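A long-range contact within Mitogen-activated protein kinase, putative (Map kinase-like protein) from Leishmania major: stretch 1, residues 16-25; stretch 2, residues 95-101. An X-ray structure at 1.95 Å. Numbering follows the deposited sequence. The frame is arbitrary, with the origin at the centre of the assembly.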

ATOM      1  N   GLU A  16      -9.067  24.954  14.848  1.00 64.56           N
ATOM      2  CA  GLU A  16      -9.090  25.207  13.404  1.00 62.87           C
ATOM      3  C   GLU A  16     -10.376  24.713  12.744  1.00 66.07           C
ATOM      4  O   GLU A  16     -10.960  25.444  11.940  1.00 66.24           O
ATOM      5  N   LEU A  17     -10.829  23.488  13.099  1.00 61.70           N
ATOM      6  CA  LEU A  17     -12.072  22.915  12.562  1.00 60.75           C
ATOM      7  C   LEU A  17     -13.303  23.710  13.032  1.00 67.45           C
ATOM      8  O   LEU A  17     -14.281  23.809  12.290  1.00 68.08           O
ATOM      9  N   HIS A  18     -13.239  24.296  14.236  1.00 66.18           N
ATOM     10  CA  HIS A  18     -14.315  25.126  14.800  1.00 69.19           C
ATOM     11  C   HIS A  18     -14.459  26.430  14.014  1.00 75.38           C
ATOM     12  O   HIS A  18     -15.563  26.753  13.577  1.00 76.03           O
ATOM     13  N   ALA A  19     -13.322  27.116  13.754  1.00 72.79           N
ATOM     14  CA  ALA A  19     -13.214  28.340  12.949  1.00 73.83           C
ATOM     15  C   ALA A  19     -13.789  28.118  11.531  1.00 79.38           C
ATOM     16  O   ALA A  19     -14.338  29.042  10.933  1.00 80.58           O
ATOM     17  N   MET A  20     -13.672  26.877  11.019  1.00 75.35           N
ATOM     18  CA  MET A  20     -14.133  26.444   9.699  1.00 75.30           C
ATOM     19  C   MET A  20     -15.612  26.017   9.642  1.00 80.45           C
ATOM     20  O   MET A  20     -16.128  25.814   8.536  1.00 80.32           O
ATOM     21  N   GLN A  21     -16.280  25.830  10.814  1.00 77.22           N
ATOM     22  CA  GLN A  21     -17.665  25.318  10.927  1.00 77.53           C
ATOM     23  C   GLN A  21     -17.756  23.880  10.318  1.00 78.45           C
ATOM     24  O   GLN A  21     -18.793  23.481   9.779  1.00 78.59           O
ATOM     25  N   SER A  22     -16.635  23.119  10.420  1.00 71.75           N
ATOM     26  CA  SER A  22     -16.479  21.747   9.919  1.00 69.13           C
ATOM     27  C   SER A  22     -17.509  20.778  10.525  1.00 74.65           C
ATOM     28  O   SER A  22     -17.940  20.979  11.676  1.00 75.57           O
ATOM     29  N   PRO A  23     -17.909  19.717   9.778  1.00 70.76           N
ATOM     30  CA  PRO A  23     -18.901  18.770  10.327  1.00 72.69           C
ATOM     31  C   PRO A  23     -18.309  17.722  11.286  1.00 77.55           C
ATOM     32  O   PRO A  23     -19.000  16.757  11.636  1.00 80.57           O
ATOM     33  N   TYR A  24     -17.053  17.921  11.723  1.00 70.83           N
ATOM     34  CA  TYR A  24     -16.315  16.977  12.556  1.00 69.84           C
ATOM     35  C   TYR A  24     -16.239  17.259  14.038  1.00 77.13           C
ATOM     36  O   TYR A  24     -16.334  18.405  14.476  1.00 79.17           O
ATOM     37  N   THR A  25     -16.063  16.182  14.807  1.00 75.34           N
ATOM     38  CA  THR A  25     -15.880  16.187  16.253  1.00 78.21           C
ATOM     39  C   THR A  25     -14.605  15.375  16.513  1.00 83.07           C
ATOM     40  O   THR A  25     -14.611  14.157  16.310  1.00 82.19           O
ATOM     41  N   ARG A  95     -12.184  11.109   1.900  1.00 55.64           N
ATOM     42  CA  ARG A  95     -13.554  11.359   2.388  1.00 56.79           C
ATOM     43  C   ARG A  95     -13.789  12.845   2.280  1.00 58.35           C
ATOM     44  O   ARG A  95     -14.925  13.306   2.103  1.00 59.15           O
ATOM     45  N   ASP A  96     -12.698  13.602   2.462  1.00 52.26           N
ATOM     46  CA  ASP A  96     -12.702  15.058   2.440  1.00 52.52           C
ATOM     47  C   ASP A  96     -11.281  15.603   2.339  1.00 56.52           C
ATOM     48  O   ASP A  96     -10.325  14.955   2.751  1.00 52.44           O
ATOM     49  N   ILE A  97     -11.173  16.820   1.806  1.00 56.77           N
ATOM     50  CA  ILE A  97      -9.938  17.578   1.636  1.00 56.90           C
ATOM     51  C   ILE A  97     -10.279  19.080   1.627  1.00 62.76           C
ATOM     52  O   ILE A  97     -11.246  19.507   0.982  1.00 61.42           O
ATOM     53  N   PHE A  98      -9.504  19.860   2.384  1.00 61.52           N
ATOM     54  CA  PHE A  98      -9.664  21.311   2.506  1.00 63.46           C
ATOM     55  C   PHE A  98      -8.330  21.968   2.834  1.00 72.62           C
ATOM     56  O   PHE A  98      -7.524  21.394   3.575  1.00 72.61           O
ATOM     57  N   VAL A  99      -8.070  23.132   2.215  1.00 72.56           N
ATOM     58  CA  VAL A  99      -6.817  23.876   2.344  1.00 73.94           C
ATOM     59  C   VAL A  99      -7.027  25.274   2.889  1.00 80.05           C
ATOM     60  O   VAL A  99      -7.889  26.013   2.402  1.00 81.60           O
ATOM     61  N   HIS A 100      -6.236  25.635   3.907  1.00 76.54           N
ATOM     62  CA  HIS A 100      -6.281  26.966   4.501  1.00 78.05           C
ATOM     63  C   HIS A 100      -4.987  27.673   4.132  1.00 81.52           C
ATOM     64  O   HIS A 100      -3.933  27.365   4.690  1.00 79.98           O
ATOM     65  N   PHE A 101      -5.057  28.567   3.143  1.00 79.96           N
ATOM     66  CA  PHE A 101      -3.897  29.334   2.708  1.00 81.89           C
ATOM     67  C   PHE A 101      -3.832  30.675   3.448  1.00 90.43           C
ATOM     68  O   PHE A 101      -4.817  31.419   3.474  1.00 91.35           O
TER

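This is a small, mainly apolar contact in which the end of a helix and the loop after it pack side chains against one side of a strand, with a single hydrogen bond between side chains. The two stretches bury 272 Å² between them, both sides summed. The backbones stay well apart: the nearest CA atoms, those of Met20 and His100, are 9.4 Å from each other. Side chains therefore make the contact.

On the strand, Asp96, Phe98 and His100 point toward the first stretch, while Ile97 and Val99 point away. This is the usual alternation of a strand. Phe98 is the centre of the packing. Its chi1 is p (40°), and its ring meets three residues of stretch 1. Leu17, rotamer m,t, starts sideways, but its end comes nearer and places CD2 3.6 Å from Phe98 CE2, at the ring edge. Met20 points toward the strand with an extended m,t,t side chain. Its SD lies 3.6 Å from Phe98 CD2, an oblique sulfur-aromatic approach. The same extension carries Met20 CE to 3.9 Å from His100 CB. Tyr24, chi1 m, adds a looser contact, with CE2 4.2 Å from Phe98 CE1.

Tyr24 also supplies the polar link. Its OH donates a hydrogen bond to OD2 of Asp96 at 2.8 Å, and the carboxylate oxygen lies near the plane of the tyrosine ring. Asp96 has chi1 t. Its other oxygen, OD1, accepts a weak bond from Ile97 N at 2.8 Å, so the carboxylate is engaged at both oxygens.

Between Met20 and Tyr24 the chain turns. Gln21 has positive phi and leaves the helix in a Schellman motif, with Ser22 N bonded to Leu17 O at 3.1 Å. Ser22 OG then accepts a bond from Tyr24 N at 3.2 Å, within the loop that carries the tyrosine.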

ATOM      1  CB  GLU A  16      -7.847  24.628  12.720  1.00 61.92           C
ATOM      2  CG  GLU A  16      -6.595  25.441  13.007  1.00 70.39           C
ATOM      3  CD  GLU A  16      -5.285  24.675  12.952  1.00 84.77           C
ATOM      4  OE1 GLU A  16      -5.243  23.572  12.357  1.00 63.18           O
ATOM      5  OE2 GLU A  16      -4.284  25.195  13.494  1.00 77.47           O
ATOM      6  CB  LEU A  17     -12.209  21.423  12.901  1.00 59.06           C
ATOM      7  CG  LEU A  17     -11.226  20.449  12.196  1.00 60.58           C
ATOM      8  CD1 LEU A  17     -11.506  19.020  12.597  1.00 61.92           C
ATOM      9  CD2 LEU A  17     -11.311  20.556  10.677  1.00 58.41           C
ATOM     10  CB  HIS A  18     -14.104  25.381  16.308  1.00 71.46           C
ATOM     11  CG  HIS A  18     -14.610  24.272  17.185  1.00 75.71           C
ATOM     12  ND1 HIS A  18     -15.374  23.223  16.673  1.00 76.51           N
ATOM     13  CD2 HIS A  18     -14.501  24.112  18.525  1.00 79.69           C
ATOM     14  CE1 HIS A  18     -15.669  22.453  17.707  1.00 77.44           C
ATOM     15  NE2 HIS A  18     -15.168  22.946  18.842  1.00 79.71           N
ATOM     16  CB  ALA A  19     -11.752  28.768  12.858  1.00 73.47           C
ATOM     17  CB  MET A  20     -13.271  25.268   9.221  1.00 75.29           C
ATOM     18  CG  MET A  20     -11.901  25.670   8.746  1.00 78.98           C
ATOM     19  SD  MET A  20     -10.958  24.240   8.131  1.00 80.57           S
ATOM     20  CE  MET A  20      -9.543  25.078   7.527  1.00 77.50           C
ATOM     21  CB  GLN A  21     -18.724  26.292  10.342  1.00 80.80           C
ATOM     22  CG  GLN A  21     -18.674  27.705  10.931  1.00 92.32           C
ATOM     23  CD  GLN A  21     -19.998  28.444  10.951  1.00115.89           C
ATOM     24  OE1 GLN A  21     -20.954  28.044  11.623  1.00114.94           O
ATOM     25  NE2 GLN A  21     -20.052  29.606  10.307  1.00105.24           N
ATOM     26  CB  SER A  22     -15.055  21.243  10.159  1.00 69.25           C
ATOM     27  OG  SER A  22     -14.981  20.265  11.185  1.00 72.85           O
ATOM     28  CB  PRO A  23     -19.483  18.116   9.067  1.00 73.14           C
ATOM     29  CG  PRO A  23     -18.358  18.134   8.089  1.00 74.34           C
ATOM     30  CD  PRO A  23     -17.539  19.368   8.387  1.00 70.02           C
ATOM     31  CB  TYR A  24     -14.903  16.725  11.976  1.00 67.94           C
ATOM     32  CG  TYR A  24     -14.931  16.377  10.505  1.00 67.69           C
ATOM     33  CD1 TYR A  24     -15.316  15.112  10.076  1.00 68.33           C
ATOM     34  CD2 TYR A  24     -14.630  17.333   9.539  1.00 67.61           C
ATOM     35  CE1 TYR A  24     -15.391  14.802   8.720  1.00 67.71           C
ATOM     36  CE2 TYR A  24     -14.695  17.034   8.183  1.00 66.66           C
ATOM     37  CZ  TYR A  24     -15.080  15.768   7.776  1.00 72.70           C
ATOM     38  OH  TYR A  24     -15.153  15.471   6.436  1.00 71.43           O
ATOM     39  CB  THR A  25     -17.129  15.627  16.975  1.00 85.04           C
ATOM     40  OG1 THR A  25     -18.288  16.362  16.575  1.00 83.23           O
ATOM     41  CG2 THR A  25     -16.993  15.660  18.497  1.00 84.71           C
ATOM     42  CB  ARG A  95     -13.712  10.973   3.878  1.00 61.45           C
ATOM     43  CG  ARG A  95     -13.838   9.480   4.146  1.00 75.38           C
ATOM     44  CD  ARG A  95     -15.204   8.929   3.815  1.00 83.65           C
ATOM     45  NE  ARG A  95     -16.197   9.239   4.843  1.00 88.40           N
ATOM     46  CZ  ARG A  95     -17.296   8.520   5.044  1.00101.92           C
ATOM     47  NH1 ARG A  95     -17.535   7.439   4.311  1.00 89.47           N
ATOM     48  NH2 ARG A  95     -18.158   8.867   5.991  1.00 90.75           N
ATOM     49  CB  ASP A  96     -13.385  15.603   3.703  1.00 54.25           C
ATOM     50  CG  ASP A  96     -13.944  17.002   3.600  1.00 57.27           C
ATOM     51  OD1 ASP A  96     -13.800  17.622   2.527  1.00 58.46           O
ATOM     52  OD2 ASP A  96     -14.521  17.481   4.599  1.00 54.94           O
ATOM     53  CB  ILE A  97      -9.113  17.129   0.399  1.00 58.89           C
ATOM     54  CG1 ILE A  97      -7.761  17.897   0.332  1.00 59.70           C
ATOM     55  CG2 ILE A  97      -9.938  17.215  -0.922  1.00 59.61           C
ATOM     56  CD1 ILE A  97      -6.768  17.428  -0.652  1.00 68.01           C
ATOM     57  CB  PHE A  98     -10.817  21.729   3.463  1.00 65.40           C
ATOM     58  CG  PHE A  98     -10.994  20.932   4.737  1.00 65.04           C
ATOM     59  CD1 PHE A  98     -11.641  19.700   4.725  1.00 66.08           C
ATOM     60  CD2 PHE A  98     -10.586  21.447   5.959  1.00 66.46           C
ATOM     61  CE1 PHE A  98     -11.805  18.963   5.904  1.00 66.15           C
ATOM     62  CE2 PHE A  98     -10.779  20.723   7.142  1.00 68.35           C
ATOM     63  CZ  PHE A  98     -11.375  19.479   7.105  1.00 65.17           C
ATOM     64  CB  VAL A  99      -6.000  23.911   1.022  1.00 78.79           C
ATOM     65  CG1 VAL A  99      -5.238  22.611   0.807  1.00 76.99           C
ATOM     66  CG2 VAL A  99      -6.883  24.232  -0.187  1.00 79.53           C
ATOM     67  CB  HIS A 100      -6.481  26.909   6.030  1.00 79.11           C
ATOM     68  CG  HIS A 100      -6.440  28.260   6.699  1.00 85.11           C
ATOM     69  ND1 HIS A 100      -5.514  28.550   7.695  1.00 87.39           N
ATOM     70  CD2 HIS A 100      -7.184  29.368   6.463  1.00 88.63           C
ATOM     71  CE1 HIS A 100      -5.740  29.805   8.043  1.00 88.76           C
ATOM     72  NE2 HIS A 100      -6.729  30.343   7.327  1.00 90.15           N
ATOM     73  CB  PHE A 101      -3.904  29.539   1.183  1.00 84.30           C
ATOM     74  CG  PHE A 101      -3.679  28.287   0.361  1.00 83.22           C
ATOM     75  CD1 PHE A 101      -2.495  27.563   0.471  1.00 84.69           C
ATOM     76  CD2 PHE A 101      -4.626  27.864  -0.565  1.00 84.21           C
ATOM     77  CE1 PHE A 101      -2.287  26.412  -0.293  1.00 83.48           C
ATOM     78  CE2 PHE A 101      -4.403  26.723  -1.348  1.00 84.62           C
ATOM     79  CZ  PHE A 101      -3.235  26.008  -1.206  1.00 81.33           C
TER